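Alkaline serine protease (Pseudoalteromonas sp., PDB 1Y9Z) probably hydrolyses peptide bonds in proteins as a cold-adapted serine endopeptidase of the subtilisin-like family. Local coordinates at residues A[8-13]-A[416-421]; A[84-89]-A[378-383]; A[162-167]-A[189-194]; A[173-178]-A[196-201]; A[396-401]-A[422-427]. All blocks are in the same frame, centred on the assembly; numbering follows the deposited sequence.

Contact 1 (A[8-13]-A[416-421]); sequences QTFVGA and YGMINA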
# COMPACT_ATOMS: atom_id res chain seq x y z
N GLN A 8 -6.53 -5.07 3.94
CA GLN A 8 -7.89 -5.46 3.59
C GLN A 8 -8.71 -5.81 4.83
O GLN A 8 -9.89 -5.49 4.91
CB GLN A 8 -7.88 -6.66 2.64
CG GLN A 8 -7.26 -6.40 1.28
CD GLN A 8 -7.94 -5.27 0.53
OE1 GLN A 8 -9.16 -5.13 0.57
NE2 GLN A 8 -7.14 -4.48 -0.19
N THR A 9 -8.07 -6.47 5.78
CA THR A 9 -8.74 -6.87 7.01
C THR A 9 -8.95 -5.69 7.95
O THR A 9 -10.01 -5.57 8.58
CB THR A 9 -7.94 -7.96 7.75
OG1 THR A 9 -7.76 -9.08 6.87
CG2 THR A 9 -8.69 -8.42 8.99
N PHE A 10 -7.96 -4.81 8.04
CA PHE A 10 -8.04 -3.65 8.94
C PHE A 10 -9.15 -2.65 8.63
O PHE A 10 -9.76 -2.10 9.55
CB PHE A 10 -6.70 -2.91 8.99
CG PHE A 10 -5.69 -3.54 9.92
CD1 PHE A 10 -4.81 -2.73 10.64
CD2 PHE A 10 -5.60 -4.92 10.06
CE1 PHE A 10 -3.86 -3.29 11.48
CE2 PHE A 10 -4.65 -5.49 10.90
CZ PHE A 10 -3.78 -4.67 11.61
N VAL A 11 -9.41 -2.39 7.36
CA VAL A 11 -10.44 -1.43 6.98
C VAL A 11 -11.84 -2.01 7.09
O VAL A 11 -12.83 -1.29 6.95
CB VAL A 11 -10.21 -0.90 5.54
CG1 VAL A 11 -8.84 -0.25 5.43
CG2 VAL A 11 -10.36 -2.03 4.53
N GLY A 12 -11.91 -3.31 7.34
CA GLY A 12 -13.19 -3.98 7.48
C GLY A 12 -13.97 -4.11 6.19
O GLY A 12 -15.16 -3.79 6.14
N ALA A 13 -13.31 -4.59 5.14
CA ALA A 13 -13.96 -4.77 3.85
C ALA A 13 -14.28 -6.24 3.59
O ALA A 13 -15.16 -6.57 2.81
CB ALA A 13 -13.07 -4.22 2.74
N TYR A 416 -9.08 12.04 10.73
CA TYR A 416 -10.06 11.53 11.67
C TYR A 416 -9.73 10.11 12.12
O TYR A 416 -10.35 9.58 13.04
CB TYR A 416 -11.46 11.58 11.06
CG TYR A 416 -12.00 12.98 10.95
CD1 TYR A 416 -12.27 13.73 12.10
CD2 TYR A 416 -12.21 13.58 9.71
CE1 TYR A 416 -12.74 15.04 12.01
CE2 TYR A 416 -12.68 14.89 9.61
CZ TYR A 416 -12.94 15.61 10.76
OH TYR A 416 -13.38 16.91 10.66
N GLY A 417 -8.75 9.49 11.47
CA GLY A 417 -8.36 8.15 11.85
C GLY A 417 -8.44 7.11 10.75
O GLY A 417 -8.52 7.44 9.57
N MET A 418 -8.44 5.84 11.16
CA MET A 418 -8.51 4.73 10.22
C MET A 418 -9.91 4.53 9.67
O MET A 418 -10.88 4.45 10.43
CB MET A 418 -8.04 3.45 10.91
CG MET A 418 -7.89 2.27 9.96
SD MET A 418 -6.54 2.53 8.80
CE MET A 418 -5.68 0.96 8.92
N ILE A 419 -10.02 4.45 8.35
CA ILE A 419 -11.32 4.26 7.71
C ILE A 419 -11.93 2.95 8.22
O ILE A 419 -11.22 1.96 8.44
CB ILE A 419 -11.18 4.23 6.17
CG1 ILE A 419 -12.56 4.23 5.52
CG2 ILE A 419 -10.34 3.03 5.73
CD1 ILE A 419 -12.54 4.56 4.04
N ASN A 420 -13.24 2.95 8.42
CA ASN A 420 -13.96 1.79 8.94
C ASN A 420 -15.19 1.53 8.09
O ASN A 420 -16.22 2.19 8.26
CB ASN A 420 -14.37 2.05 10.39
CG ASN A 420 -14.93 0.82 11.08
OD1 ASN A 420 -15.71 0.07 10.49
ND2 ASN A 420 -14.54 0.61 12.33
N ALA A 421 -15.09 0.57 7.18
CA ALA A 421 -16.19 0.23 6.28
C ALA A 421 -17.48 -0.17 6.99
O ALA A 421 -18.56 0.32 6.65
CB ALA A 421 -15.76 -0.87 5.32

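Contact 2 (A[84-89]-A[378-383]); sequences GVMPNQ and VATLVW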
# COMPACT_ATOMS: atom_id res chain seq x y z
N GLY A 84 -8.81 -7.67 -3.34
CA GLY A 84 -8.96 -6.24 -3.12
C GLY A 84 -10.20 -5.95 -2.30
O GLY A 84 -10.90 -6.87 -1.87
N VAL A 85 -10.49 -4.67 -2.08
CA VAL A 85 -11.65 -4.28 -1.29
C VAL A 85 -12.95 -4.87 -1.86
O VAL A 85 -13.81 -5.33 -1.11
CB VAL A 85 -11.78 -2.74 -1.20
CG1 VAL A 85 -13.02 -2.37 -0.41
CG2 VAL A 85 -10.54 -2.16 -0.54
N MET A 86 -13.08 -4.83 -3.19
CA MET A 86 -14.24 -5.37 -3.89
C MET A 86 -13.66 -6.40 -4.86
O MET A 86 -13.37 -6.09 -6.02
CB MET A 86 -14.96 -4.26 -4.64
CG MET A 86 -15.44 -3.13 -3.72
SD MET A 86 -16.17 -1.72 -4.57
CE MET A 86 -14.68 -0.89 -5.16
N PRO A 87 -13.50 -7.65 -4.40
CA PRO A 87 -12.93 -8.75 -5.18
C PRO A 87 -13.85 -9.69 -5.96
O PRO A 87 -13.35 -10.61 -6.62
CB PRO A 87 -12.18 -9.52 -4.11
CG PRO A 87 -13.21 -9.52 -3.00
CD PRO A 87 -13.77 -8.09 -3.02
N ASN A 88 -15.16 -9.47 -5.92
CA ASN A 88 -16.06 -10.40 -6.60
C ASN A 88 -16.55 -10.06 -8.00
O ASN A 88 -17.61 -10.54 -8.42
CB ASN A 88 -17.23 -10.71 -5.68
CG ASN A 88 -16.79 -11.23 -4.33
OD1 ASN A 88 -16.87 -10.52 -3.32
ND2 ASN A 88 -16.29 -12.46 -4.30
N GLN A 89 -15.80 -9.24 -8.73
CA GLN A 89 -16.15 -8.89 -10.10
C GLN A 89 -17.53 -8.24 -10.25
O GLN A 89 -18.30 -8.59 -11.15
CB GLN A 89 -16.06 -10.15 -10.97
CG GLN A 89 -14.64 -10.73 -11.04
CD GLN A 89 -14.60 -12.16 -11.52
OE1 GLN A 89 -14.77 -13.10 -10.75
NE2 GLN A 89 -14.38 -12.33 -12.82
N VAL A 378 -13.07 1.34 -0.26
CA VAL A 378 -14.07 1.23 0.80
C VAL A 378 -15.20 2.23 0.57
O VAL A 378 -16.37 1.91 0.81
CB VAL A 378 -13.45 1.47 2.19
CG1 VAL A 378 -14.54 1.69 3.23
CG2 VAL A 378 -12.60 0.26 2.59
N ALA A 379 -14.87 3.43 0.12
CA ALA A 379 -15.88 4.44 -0.13
C ALA A 379 -16.89 3.93 -1.16
O ALA A 379 -18.10 4.07 -0.99
CB ALA A 379 -15.23 5.73 -0.64
N THR A 380 -16.37 3.31 -2.21
CA THR A 380 -17.21 2.77 -3.27
C THR A 380 -18.07 1.62 -2.73
O THR A 380 -19.27 1.55 -3.01
CB THR A 380 -16.34 2.26 -4.44
OG1 THR A 380 -15.49 3.32 -4.90
CG2 THR A 380 -17.21 1.79 -5.59
N LEU A 381 -17.45 0.74 -1.96
CA LEU A 381 -18.15 -0.40 -1.37
C LEU A 381 -19.30 0.05 -0.47
O LEU A 381 -20.43 -0.43 -0.60
CB LEU A 381 -17.17 -1.26 -0.57
CG LEU A 381 -17.75 -2.43 0.24
CD1 LEU A 381 -18.50 -3.39 -0.67
CD2 LEU A 381 -16.61 -3.14 0.96
N VAL A 382 -19.01 0.97 0.44
CA VAL A 382 -20.01 1.48 1.35
C VAL A 382 -21.12 2.21 0.59
O VAL A 382 -22.30 2.03 0.88
CB VAL A 382 -19.38 2.44 2.38
CG1 VAL A 382 -20.46 3.13 3.20
CG2 VAL A 382 -18.44 1.67 3.29
N TRP A 383 -20.73 3.01 -0.39
CA TRP A 383 -21.70 3.77 -1.18
C TRP A 383 -22.65 2.85 -1.95
O TRP A 383 -23.80 3.21 -2.18
CB TRP A 383 -20.96 4.67 -2.17
CG TRP A 383 -21.74 5.87 -2.64
CD1 TRP A 383 -23.05 6.15 -2.40
CD2 TRP A 383 -21.23 6.95 -3.42
NE1 TRP A 383 -23.40 7.34 -2.99
CE2 TRP A 383 -22.30 7.86 -3.63
CE3 TRP A 383 -19.98 7.25 -3.98
CZ2 TRP A 383 -22.15 9.04 -4.36
CZ3 TRP A 383 -19.83 8.42 -4.71
CH2 TRP A 383 -20.91 9.30 -4.90

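Contact 3 (A[162-167]-A[189-194]); sequences DSSYSY and FSQYTD. With SO4 (sulfate ion), chain G.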
# COMPACT_ATOMS: atom_id res chain seq x y z
N ASP A 162 6.96 15.74 5.28
CA ASP A 162 6.89 17.10 5.82
C ASP A 162 5.44 17.58 5.86
O ASP A 162 4.52 16.78 5.69
CB ASP A 162 7.75 18.07 4.99
CG ASP A 162 7.37 18.09 3.52
OD1 ASP A 162 6.21 17.77 3.19
OD2 ASP A 162 8.23 18.46 2.69
N SER A 163 5.24 18.87 6.09
CA SER A 163 3.89 19.42 6.17
C SER A 163 3.41 20.05 4.88
O SER A 163 2.39 20.75 4.87
CB SER A 163 3.82 20.47 7.28
OG SER A 163 4.44 21.68 6.87
N SER A 164 4.11 19.81 3.78
CA SER A 164 3.70 20.41 2.52
C SER A 164 2.37 19.90 2.01
O SER A 164 1.97 18.76 2.28
CB SER A 164 4.78 20.21 1.45
OG SER A 164 4.94 18.85 1.12
N TYR A 165 1.66 20.76 1.30
CA TYR A 165 0.38 20.41 0.71
C TYR A 165 0.59 19.80 -0.66
O TYR A 165 1.28 20.38 -1.51
CB TYR A 165 -0.50 21.65 0.52
CG TYR A 165 -1.01 22.27 1.79
CD1 TYR A 165 -1.91 21.60 2.62
CD2 TYR A 165 -0.63 23.56 2.16
CE1 TYR A 165 -2.41 22.19 3.77
CE2 TYR A 165 -1.13 24.16 3.31
CZ TYR A 165 -2.01 23.47 4.10
OH TYR A 165 -2.51 24.08 5.23
N SER A 166 0.02 18.63 -0.88
CA SER A 166 0.09 17.97 -2.17
C SER A 166 -1.30 18.15 -2.77
O SER A 166 -2.31 18.07 -2.07
CB SER A 166 0.39 16.48 -2.01
OG SER A 166 0.43 15.83 -3.27
N TYR A 167 -1.36 18.43 -4.07
CA TYR A 167 -2.63 18.63 -4.75
C TYR A 167 -2.78 17.52 -5.79
O TYR A 167 -1.79 17.10 -6.38
CB TYR A 167 -2.66 20.02 -5.38
CG TYR A 167 -2.57 21.12 -4.33
CD1 TYR A 167 -3.73 21.64 -3.75
CD2 TYR A 167 -1.34 21.59 -3.88
CE1 TYR A 167 -3.65 22.60 -2.73
CE2 TYR A 167 -1.26 22.54 -2.87
CZ TYR A 167 -2.42 23.04 -2.30
OH TYR A 167 -2.35 23.98 -1.28
N PHE A 189 6.87 8.80 6.43
CA PHE A 189 6.90 9.54 5.18
C PHE A 189 5.60 10.27 4.84
O PHE A 189 5.59 11.15 3.97
CB PHE A 189 7.22 8.60 4.02
CG PHE A 189 6.22 7.49 3.84
CD1 PHE A 189 6.52 6.19 4.22
CD2 PHE A 189 4.95 7.75 3.33
CE1 PHE A 189 5.58 5.16 4.10
CE2 PHE A 189 4.00 6.74 3.20
CZ PHE A 189 4.32 5.44 3.59
N SER A 190 4.52 9.91 5.51
CA SER A 190 3.21 10.49 5.22
C SER A 190 3.12 11.97 5.58
O SER A 190 3.23 12.35 6.75
CB SER A 190 2.12 9.70 5.95
OG SER A 190 0.83 10.05 5.50
N GLN A 191 2.92 12.81 4.57
CA GLN A 191 2.83 14.25 4.80
C GLN A 191 1.69 14.58 5.76
O GLN A 191 0.59 14.04 5.65
CB GLN A 191 2.66 14.98 3.46
CG GLN A 191 3.97 15.09 2.69
CD GLN A 191 3.79 15.52 1.25
OE1 GLN A 191 3.19 16.56 0.96
NE2 GLN A 191 4.32 14.73 0.33
N TYR A 192 1.98 15.47 6.70
CA TYR A 192 0.99 15.88 7.70
C TYR A 192 0.54 17.32 7.46
O TYR A 192 1.35 18.24 7.45
CB TYR A 192 1.57 15.71 9.11
CG TYR A 192 2.86 16.46 9.36
CD1 TYR A 192 4.09 15.98 8.89
CD2 TYR A 192 2.85 17.67 10.05
CE1 TYR A 192 5.27 16.69 9.11
CE2 TYR A 192 4.03 18.39 10.27
CZ TYR A 192 5.23 17.89 9.80
OH TYR A 192 6.38 18.61 10.03
N THR A 193 -0.76 17.50 7.26
CA THR A 193 -1.32 18.83 6.99
C THR A 193 -2.69 18.95 7.63
O THR A 193 -3.26 17.97 8.10
CB THR A 193 -1.51 19.07 5.48
OG1 THR A 193 -2.67 18.34 5.04
CG2 THR A 193 -0.29 18.60 4.69
N ASP A 194 -3.23 20.17 7.63
CA ASP A 194 -4.55 20.37 8.19
C ASP A 194 -5.63 19.94 7.21
O ASP A 194 -6.82 20.07 7.48
CB ASP A 194 -4.77 21.83 8.65
CG ASP A 194 -4.50 22.85 7.56
OD1 ASP A 194 -4.24 22.47 6.40
OD2 ASP A 194 -4.55 24.06 7.88
S SO4 G . 7.86 21.55 6.77
O1 SO4 G . 8.11 22.97 7.11
O2 SO4 G . 9.14 20.91 6.42
O3 SO4 G . 7.26 20.86 7.92
O4 SO4 G . 6.93 21.47 5.62

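Contact 4 (A[173-178]-A[196-201]); sequences SVMSVA and VEISGP. With NA (sodium ion), chain F; NA (sodium ion), chain E.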
# COMPACT_ATOMS: atom_id res chain seq x y z
N SER A 173 -12.32 20.07 -1.90
CA SER A 173 -13.25 19.16 -2.58
C SER A 173 -12.73 17.73 -2.66
O SER A 173 -13.42 16.85 -3.19
CB SER A 173 -13.50 19.67 -3.99
OG SER A 173 -12.29 19.69 -4.74
N VAL A 174 -11.54 17.50 -2.14
CA VAL A 174 -10.90 16.18 -2.21
C VAL A 174 -10.50 15.65 -0.84
O VAL A 174 -10.04 16.41 0.02
CB VAL A 174 -9.63 16.26 -3.09
CG1 VAL A 174 -9.01 14.88 -3.25
CG2 VAL A 174 -9.96 16.88 -4.44
N MET A 175 -10.68 14.35 -0.63
CA MET A 175 -10.28 13.74 0.64
C MET A 175 -8.78 13.46 0.59
O MET A 175 -8.31 12.73 -0.28
CB MET A 175 -11.01 12.40 0.87
CG MET A 175 -12.51 12.50 1.05
SD MET A 175 -13.21 10.90 1.54
CE MET A 175 -12.94 10.94 3.31
N SER A 176 -8.04 14.06 1.51
CA SER A 176 -6.59 13.85 1.58
C SER A 176 -6.34 12.64 2.47
O SER A 176 -6.70 12.64 3.65
CB SER A 176 -5.90 15.08 2.16
OG SER A 176 -4.51 14.85 2.29
N VAL A 177 -5.71 11.62 1.91
CA VAL A 177 -5.45 10.37 2.62
C VAL A 177 -4.02 10.18 3.13
O VAL A 177 -3.06 10.31 2.36
CB VAL A 177 -5.81 9.17 1.73
CG1 VAL A 177 -5.57 7.86 2.48
CG2 VAL A 177 -7.25 9.27 1.28
N ALA A 178 -3.91 9.84 4.41
CA ALA A 178 -2.62 9.59 5.05
C ALA A 178 -2.38 8.09 5.16
O ALA A 178 -3.31 7.28 5.04
CB ALA A 178 -2.60 10.21 6.44
N VAL A 196 -5.24 16.72 5.75
CA VAL A 196 -5.29 15.27 5.95
C VAL A 196 -6.62 14.98 6.64
O VAL A 196 -6.91 15.50 7.72
CB VAL A 196 -4.11 14.76 6.79
CG1 VAL A 196 -4.33 13.29 7.19
CG2 VAL A 196 -2.83 14.87 5.98
N GLU A 197 -7.41 14.12 6.01
CA GLU A 197 -8.76 13.82 6.47
C GLU A 197 -9.01 12.43 7.02
O GLU A 197 -9.80 12.25 7.96
CB GLU A 197 -9.69 14.08 5.29
CG GLU A 197 -11.14 14.35 5.61
CD GLU A 197 -11.88 14.86 4.39
OE1 GLU A 197 -11.31 15.72 3.68
OE2 GLU A 197 -13.01 14.42 4.13
N ILE A 198 -8.35 11.43 6.45
CA ILE A 198 -8.57 10.06 6.89
C ILE A 198 -7.33 9.24 6.57
O ILE A 198 -6.52 9.63 5.73
CB ILE A 198 -9.83 9.50 6.17
CG1 ILE A 198 -10.35 8.26 6.90
CG2 ILE A 198 -9.50 9.18 4.72
CD1 ILE A 198 -11.76 7.87 6.47
N SER A 199 -7.18 8.11 7.25
CA SER A 199 -6.02 7.24 7.06
C SER A 199 -6.36 5.88 6.48
O SER A 199 -7.49 5.39 6.61
CB SER A 199 -5.28 7.03 8.38
OG SER A 199 -4.81 8.25 8.91
N GLY A 200 -5.37 5.27 5.86
CA GLY A 200 -5.54 3.95 5.29
C GLY A 200 -4.22 3.20 5.34
O GLY A 200 -3.17 3.81 5.59
N PRO A 201 -4.24 1.88 5.15
CA PRO A 201 -3.02 1.06 5.18
C PRO A 201 -2.04 1.56 4.12
O PRO A 201 -2.39 1.63 2.94
CB PRO A 201 -3.54 -0.34 4.87
CG PRO A 201 -4.93 -0.31 5.46
CD PRO A 201 -5.44 1.04 5.03
NA NA F . -8.90 16.69 2.74
NA NA E . -8.62 17.98 0.77

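Contact 5 (A[396-401]-A[422-427]); sequences AALNAT and VAAKAY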
# COMPACT_ATOMS: atom_id res chain seq x y z
N ALA A 396 -18.81 12.47 4.60
CA ALA A 396 -19.09 12.76 6.00
C ALA A 396 -19.22 11.47 6.80
O ALA A 396 -18.74 11.38 7.93
CB ALA A 396 -20.37 13.58 6.12
N ALA A 397 -19.85 10.46 6.21
CA ALA A 397 -20.03 9.18 6.88
C ALA A 397 -18.69 8.53 7.17
O ALA A 397 -18.47 7.99 8.26
CB ALA A 397 -20.88 8.26 6.02
N LEU A 398 -17.77 8.59 6.21
CA LEU A 398 -16.45 7.99 6.40
C LEU A 398 -15.70 8.69 7.53
O LEU A 398 -15.07 8.04 8.37
CB LEU A 398 -15.65 8.08 5.10
CG LEU A 398 -16.24 7.35 3.88
CD1 LEU A 398 -15.37 7.59 2.67
CD2 LEU A 398 -16.36 5.86 4.17
N ASN A 399 -15.77 10.02 7.56
CA ASN A 399 -15.08 10.79 8.58
C ASN A 399 -15.70 10.59 9.96
O ASN A 399 -14.99 10.46 10.96
CB ASN A 399 -15.13 12.28 8.22
CG ASN A 399 -14.27 12.61 7.02
OD1 ASN A 399 -14.47 13.63 6.36
ND2 ASN A 399 -13.30 11.75 6.73
N ALA A 400 -17.03 10.56 10.01
CA ALA A 400 -17.74 10.39 11.27
C ALA A 400 -17.54 9.02 11.91
O ALA A 400 -17.68 8.88 13.12
CB ALA A 400 -19.22 10.65 11.06
N THR A 401 -17.21 8.02 11.10
CA THR A 401 -17.04 6.67 11.62
C THR A 401 -15.61 6.14 11.63
O THR A 401 -15.38 4.99 12.00
CB THR A 401 -17.91 5.67 10.85
OG1 THR A 401 -17.51 5.65 9.47
CG2 THR A 401 -19.38 6.08 10.94
N VAL A 422 -17.37 -1.07 7.96
CA VAL A 422 -18.53 -1.55 8.70
C VAL A 422 -19.28 -0.41 9.39
O VAL A 422 -20.49 -0.30 9.26
CB VAL A 422 -18.12 -2.60 9.76
CG1 VAL A 422 -19.35 -3.08 10.52
CG2 VAL A 422 -17.42 -3.76 9.09
N ALA A 423 -18.54 0.42 10.12
CA ALA A 423 -19.15 1.54 10.84
C ALA A 423 -19.75 2.56 9.88
O ALA A 423 -20.82 3.12 10.15
CB ALA A 423 -18.11 2.20 11.73
N ALA A 424 -19.08 2.81 8.77
CA ALA A 424 -19.57 3.77 7.78
C ALA A 424 -20.90 3.29 7.20
O ALA A 424 -21.83 4.07 7.01
CB ALA A 424 -18.55 3.95 6.67
N LYS A 425 -20.98 1.99 6.92
CA LYS A 425 -22.20 1.41 6.38
C LYS A 425 -23.35 1.55 7.38
O LYS A 425 -24.45 1.96 7.02
CB LYS A 425 -21.99 -0.07 6.06
CG LYS A 425 -23.28 -0.81 5.70
CD LYS A 425 -23.05 -2.31 5.60
CE LYS A 425 -24.36 -3.05 5.39
NZ LYS A 425 -25.32 -2.85 6.51
N ALA A 426 -23.08 1.19 8.63
CA ALA A 426 -24.09 1.27 9.68
C ALA A 426 -24.60 2.69 9.83
O ALA A 426 -25.78 2.92 10.11
CB ALA A 426 -23.49 0.78 11.00
N TYR A 427 -23.71 3.66 9.64
CA TYR A 427 -24.04 5.07 9.73
C TYR A 427 -25.09 5.42 8.68
O TYR A 427 -26.15 5.96 8.99
CB TYR A 427 -22.78 5.90 9.49
CG TYR A 427 -22.91 7.39 9.71
CD1 TYR A 427 -22.81 7.94 10.99
CD2 TYR A 427 -23.09 8.26 8.63
CE1 TYR A 427 -22.87 9.32 11.19
CE2 TYR A 427 -23.15 9.64 8.82
CZ TYR A 427 -23.04 10.16 10.10
OH TYR A 427 -23.08 11.53 10.29

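Contact 1 (A[8-13]-A[416-421])
Val11 and Ile419 carry the apolar part, with Val11 CG1 3.6 Å from Ile419 CG2 and the two branched side chains slanting across each other. Ile419 CG1 stands anti to the backbone N (chi1 -172°), and it is the other branch, CG2, that meets the valine. Next to them the bent chain of Met418 ends with CE 4.0 Å from Phe10 CB and at the edge of the Phe10 ring, near its plane.

The polar part is one backbone hydrogen bond: Ala421 N donates to Val11 O over 2.9 Å, almost straight at the hydrogen (167°). Close by, Ala421 CB packs 3.1 Å from Gly12 O, a buried oxygen with no polar partner in the model.

Both segments turn at helix ends. Gly12, with positive phi, closes the helix carrying Phe10 in a Schellman motif, and Asn420 is the N-cap of helix 421-430, its OD1 accepting from Ala423 N while ND2 is hydrogen-bonded to Asp403 OD2. The contact thus ties a helix C-terminus to a helix N-terminus. Beneath it, Val11, Ile419 and Ala421 all rest on Val378 of helix 368-385, and Pro201 of strand 196-201 takes up Val11 and Met418.

Contact 2 (A[84-89]-A[378-383])
Val85 and Met86 meet Val378, Thr380 and Leu381 through aliphatic groups and a thioether, and no ring, amide or carboxylate presents a face or an edge across the contact. The nearby indole of Trp383 is engaged on another side of helix 368-385, in a cation-pi pair with Arg24 and by a bond from NE1 to Cys389 O.

Val85 works with one branch. CG1, anti to the backbone N (chi1 178°), lies 3.7 Å from Val378 N, 4.0 Å from Val378 CG2 and 3.9 Å from Leu381 CD2, so a single methyl rests between two residues one helical turn apart.

This is a piece of the subtilisin-like alpha/beta domain. Helix 368-385 starts at Thr368 and Ser369, which line the phenylmethanesulfonic acid pocket, and the loop 84-89 follows helix 65-74, which starts at His65 of the same pocket. Backbone hydrogen bonds between Val85 and Thr72 and between Met86 and Ile73 pin the loop to that helix, and its Val85 and Met86 side chains point to helix 368-385.

Met86 lies against Thr380 and Leu381. Its chain runs straight to SD and then bends (chi3 -78°), which brings CE 3.6 Å from Thr380 CB. The sulphur itself lies 3.8 Å from Leu381 N. Met86 crosses Thr380 at about a right angle, but it slides past Leu381 in the opposite direction, with Met86 CG 4.1 Å from Leu381 CB. Thr380 offers Met86 its carbon side, CB and CG2, while OG1 is bonded to Ser376 O.

Contact 3 (A[162-167]-A[189-194])
Tyr192 holds CG between its backbone N and carbonyl carbon (chi1 56°), a crowded position, and its ring meets Ser163; Tyr165 holds CG anti to the carbonyl carbon (chi1 -70°), and its hydroxyl meets Asp194. Ser163 CB sits over one face of the Tyr192 ring, offset toward the rim, in a CH-pi contact 4.0 Å from the ring centroid. Tyr165 OH donates to Asp194 OD1 over 2.6 Å, the oxygen lying in the ring plane and met on its syn side but 32° out of the carboxylate plane. Thr193 CB packs 3.7 Å from Tyr165 CE1.

Tyr192 N donates to Asp162 O at 3.0 Å. Ser164 N bonds Asp162 OD1 at 3.0 Å, making an Asx turn, and Ser164 OG reaches the same oxygen from the same face at 2.7 Å. A sulfate, probably from the crystallisation liquor, takes bonds from Ser163 N and OG. An alanine in place of Tyr192 would probably leave Ser163 CB without its ring face.

The two loops flank strand 174-180 in sequence: 162-167 precedes it and 189-194 leads on to strand 196-201, with Ser190 OG bonded to Ala179 N of strand 174-180.

Contact 4 (A[173-178]-A[196-201])
Ala178, Ser176 and Ile198 bury the most surface where strands 174-178 and 196-201 run side by side, their directions 42° apart. Ala178 is bonded through both backbone groups. Its N donates to Ile198 O at 2.9 Å, nearly straight (170°), and its O accepts from Gly200 N at 3.0 Å. Its methyl reaches back along the partner strand, with Ala178 CB 3.6 Å from Val196 CG1.

Ser176 contributes its carbonyl oxygen, which takes a firm bond from Glu197 N at 2.9 Å and a weak one from Ile198 N at 3.5 Å. Two successive N-H groups thus converge on one acceptor, and the pairing settles into parallel register only after them, at Val177 with Ile198 and Ala178 with Ser199.

Ile198 meets its neighbours with CG2, beside Val177 CG2 and 4.1 Å from Met175 CE. The Met175 chain bends at its last torsion (chi3 84°), which places CE near both Ile198 CG2 and Glu197 OE2. Met175 crosses Glu197 at about a right angle, its CG also lying against OE2, an oxygen that is salt-bridged to Arg395. An alanine in place of Met175 would probably open a gap beside Ile198 CG2 and Glu197 OE2.

At the start of the pair lie two sodium sites. Val174 O lies 2.2 Å from one ion, completed by Ala169, Tyr171 and Gln195 OE1. It also binds, at longer range, the other, which Glu197 OE1 holds at 2.8 Å and Gln195 O completes. This is parallel beta pairing at one end of the central sheet of the subtilisin-like alpha/beta domain.

Contact 5 (A[396-401]-A[422-427])
Helices 396-401 and 422-427 pack with their axes 8.4 Å apart at closest and their directions 122° apart, Leu398 and Ala424 having the nearest CA atoms across them. Small residues permit that approach. Leu398 CD2 meets Ala424 CB at 3.8 Å.

Tyr427 puts CG anti to its backbone N (chi1 -173°), which points CG to the other helix. Ala397 CB lies 3.4 Å from Tyr427 CD2 and Ala400 CB 3.9 Å from Tyr427 CE1, both slantwise to the ring.

Thr401 packs against Ala423 and Ala424. OG1 sits between N and the carbonyl carbon (chi1 62°) and donates to Ala397 O at 2.8 Å, a bond back into its own helix that satisfies the hydroxyl. The methyl then faces the partner, with Thr401 CG2 3.4 Å from Ala423 O and 3.7 Å from Tyr427 CB, while Thr401 CB touches Ala423 CB at 3.6 Å.

Both helices lean on helix 368-385, Leu398 through Ala379 and Ala424 through Val382; Leu398 also reaches Met175 on strand 174-180, and Tyr427 touches Pro435 at the end of the modelled chain.

Contact 1 touches three others. Ala421 CB lies 3.5 Å from Val378 CG1 of contact 2, Gly417 O is 2.8 Å from Ser199 N of contact 4, a probable hydrogen bond, and Asn420 CB packs 3.5 Å from Thr401 O of contact 5. Helix 368-385, which carries half of contact 2, packs on contact 5, with Ala379 CB 3.8 Å from Leu398 CD1. Contact 3 joins this group through contact 4, where Ser190 OG lies 3.5 Å from Ala178 CA; the centres of contacts 2 and 3 are about 27 Å apart. The phenylmethanesulfonic acid is about 6 Å from the Ser166 side chain in contact 3 and about 9 Å from that of Val177 in contact 4.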